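Local coordinates for endoribonuclease AbiQ (Lactococcus lactis, PDB 4GLK), which acts as the RNA-cleaving toxin of a type III toxin-antitoxin system in antiviral defense and is neutralized by the repeat RNA antitoxin AntiQ, at residues F44-P49 with V135-A140. The protein carries 1 engineered substitution. Residues are numbered along the deposited sequence; the frame is centred on the assembly and turned at random.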
loop_
_atom_site.group_PDB
_atom_site.type_symbol
_atom_site.label_atom_id
_atom_site.label_comp_id
_atom_site.label_asym_id
_atom_site.label_seq_id
_atom_site.Cartn_x
_atom_site.Cartn_y
_atom_site.Cartn_z
ATOM N N PHE A 44 9.297 8.040 9.084
ATOM C CA PHE A 44 8.054 7.388 8.707
ATOM C C PHE A 44 8.236 6.183 7.840
ATOM O O PHE A 44 8.982 6.220 6.863
ATOM C CB PHE A 44 7.121 8.381 8.013
ATOM C CG PHE A 44 6.811 9.585 8.863
ATOM C CD1 PHE A 44 5.836 9.524 9.851
ATOM C CD2 PHE A 44 7.527 10.766 8.709
ATOM C CE1 PHE A 44 5.551 10.642 10.638
ATOM C CE2 PHE A 44 7.239 11.883 9.494
ATOM C CZ PHE A 44 6.245 11.817 10.440
ATOM N N ASN A 45 7.525 5.117 8.191
ATOM C CA ASN A 45 7.484 3.891 7.410
ATOM C C ASN A 45 6.169 3.857 6.662
ATOM O O ASN A 45 5.113 4.007 7.266
ATOM C CB ASN A 45 7.653 2.672 8.290
ATOM C CG ASN A 45 9.035 2.538 8.898
ATOM O OD1 ASN A 45 10.080 2.725 8.244
ATOM N ND2 ASN A 45 9.059 2.173 10.164
ATOM N N TYR A 46 6.252 3.716 5.342
ATOM C CA TYR A 46 5.123 3.721 4.421
ATOM C C TYR A 46 4.707 2.338 4.001
ATOM O O TYR A 46 5.537 1.497 3.667
ATOM C CB TYR A 46 5.453 4.571 3.201
ATOM C CG TYR A 46 5.100 6.022 3.409
ATOM C CD1 TYR A 46 5.977 6.889 4.058
ATOM C CD2 TYR A 46 3.863 6.519 3.008
ATOM C CE1 TYR A 46 5.651 8.227 4.260
ATOM C CE2 TYR A 46 3.527 7.853 3.203
ATOM C CZ TYR A 46 4.422 8.703 3.827
ATOM O OH TYR A 46 4.042 9.992 4.045
ATOM N N PHE A 47 3.404 2.115 4.034
ATOM C CA PHE A 47 2.779 0.850 3.694
ATOM C C PHE A 47 1.749 1.050 2.592
ATOM O O PHE A 47 0.963 1.977 2.676
ATOM C CB PHE A 47 2.167 0.228 4.965
ATOM C CG PHE A 47 3.254 -0.074 5.980
ATOM C CD1 PHE A 47 3.898 -1.303 5.985
ATOM C CD2 PHE A 47 3.700 0.908 6.860
ATOM C CE1 PHE A 47 4.966 -1.552 6.848
ATOM C CE2 PHE A 47 4.755 0.651 7.740
ATOM C CZ PHE A 47 5.370 -0.582 7.734
ATOM N N ILE A 48 1.786 0.196 1.547
ATOM C CA ILE A 48 0.883 0.232 0.388
ATOM C C ILE A 48 -0.254 -0.783 0.567
ATOM O O ILE A 48 0.014 -1.970 0.828
ATOM C CB ILE A 48 1.640 -0.045 -0.937
ATOM C CG1 ILE A 48 2.857 0.877 -1.110
ATOM C CG2 ILE A 48 0.721 0.098 -2.153
ATOM C CD1 ILE A 48 3.701 0.571 -2.335
ATOM N N PRO A 49 -1.522 -0.375 0.361
ATOM C CA PRO A 49 -2.597 -1.375 0.387
ATOM C C PRO A 49 -2.548 -2.211 -0.903
ATOM O O PRO A 49 -2.202 -1.714 -1.958
ATOM C CB PRO A 49 -3.869 -0.540 0.511
ATOM C CG PRO A 49 -3.510 0.791 -0.095
ATOM C CD PRO A 49 -2.025 0.971 0.007
ATOM N N VAL A 135 8.665 8.201 -6.496
ATOM C CA VAL A 135 8.121 9.032 -7.582
ATOM C C VAL A 135 6.734 9.561 -7.143
ATOM O O VAL A 135 6.508 10.745 -7.152
ATOM C CB VAL A 135 8.029 8.270 -8.933
ATOM C CG1 VAL A 135 7.219 9.056 -9.970
ATOM C CG2 VAL A 135 9.412 7.955 -9.487
ATOM N N VAL A 136 5.845 8.696 -6.716
ATOM C CA VAL A 136 4.481 9.086 -6.293
ATOM C C VAL A 136 4.545 10.131 -5.147
ATOM O O VAL A 136 3.848 11.151 -5.196
ATOM C CB VAL A 136 3.640 7.827 -5.920
ATOM C CG1 VAL A 136 2.296 8.213 -5.332
ATOM C CG2 VAL A 136 3.445 6.922 -7.136
ATOM N N TYR A 137 5.406 9.880 -4.150
ATOM C CA TYR A 137 5.593 10.772 -2.991
ATOM C C TYR A 137 6.031 12.172 -3.421
ATOM O O TYR A 137 5.365 13.147 -3.074
ATOM C CB TYR A 137 6.604 10.167 -2.015
ATOM C CG TYR A 137 6.742 10.919 -0.710
ATOM C CD1 TYR A 137 5.870 10.683 0.348
ATOM C CD2 TYR A 137 7.771 11.836 -0.516
ATOM C CE1 TYR A 137 6.015 11.345 1.565
ATOM C CE2 TYR A 137 7.928 12.502 0.701
ATOM C CZ TYR A 137 7.043 12.259 1.734
ATOM O OH TYR A 137 7.186 12.912 2.930
ATOM N N ARG A 138 7.104 12.261 -4.224
ATOM C CA ARG A 138 7.668 13.522 -4.693
ATOM C C ARG A 138 6.720 14.281 -5.614
ATOM O O ARG A 138 6.518 15.485 -5.416
ATOM C CB ARG A 138 9.027 13.302 -5.370
ATOM C CG ARG A 138 10.109 12.790 -4.427
ATOM C CD ARG A 138 11.431 12.784 -5.156
ATOM N NE ARG A 138 12.441 11.927 -4.525
ATOM C CZ ARG A 138 13.600 12.366 -4.050
ATOM N NH1 ARG A 138 13.891 13.660 -4.069
ATOM N NH2 ARG A 138 14.470 11.514 -3.527
ATOM N N LYS A 139 6.124 13.591 -6.592
ATOM C CA LYS A 139 5.181 14.222 -7.538
ATOM C C LYS A 139 3.954 14.796 -6.827
ATOM O O LYS A 139 3.544 15.908 -7.140
ATOM C CB LYS A 139 4.759 13.239 -8.641
ATOM C CG LYS A 139 5.886 12.903 -9.623
ATOM C CD LYS A 139 5.773 13.670 -10.925
ATOM C CE LYS A 139 6.979 13.480 -11.806
ATOM N NZ LYS A 139 6.897 14.331 -13.023
ATOM N N ALA A 140 3.413 14.078 -5.831
ATOM C CA ALA A 140 2.227 14.561 -5.094
ATOM C C ALA A 140 2.512 15.606 -4.006
ATOM O O ALA A 140 1.757 16.574 -3.870
ATOM C CB ALA A 140 1.472 13.384 -4.487
#
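The ring of Tyr-137 turns one edge toward the face of Tyr-46 in an offset edge-to-face pair, while the phenol oxygen of Tyr-46 lies at that same edge, in the plane of the Tyr-137 ring. These two tyrosines make the whole contact between residues 44-49 and 135-140, which lie on strand 45-52, in the middle of the antiparallel sheet of the ToxN/AbiQ toxin fold, and on helix 126-143. The ring planes stand at 77° to one another and the centroids are 5.7 Å apart, a T-shaped pair shifted off centre toward the hydroxyl end of Tyr-46. The CE1 corner of Tyr-137 does the touching and comes in obliquely at that end, with CE1 of Tyr-137 3.8 Å from CZ of Tyr-46.

Both side chains leave their backbones in the direction of the other segment and have to span a wide gap, since even the nearest CA atoms, those of Tyr-46 and Tyr-137, are 10.2 Å apart. On the helix, CG of Tyr-137 is anti to the backbone N (chi1 -173°), which carries the ring out from the helix toward the sheet. Met-92 and Pro-94 of strand 79-94 and Leu-39 of strand 33-40 also touch Tyr-46, and the ring of His-142 packs edge-to-face with Tyr-137.

Although the two residues are buried, their hydroxyls are satisfied: both hydrogen-bond to OE1 of Glu-159 on helix 155-166, and the Tyr-137 hydroxyl also bonds to Lys-156 NZ. One carboxylate oxygen thus ties the strand and the helix to a third element, and its two phenol bonds probably help fix the tilt between the rings. Across the pair itself the closest approach is 3.4 Å, from OH of Tyr-46 to the ring carbon CE1 of Tyr-137.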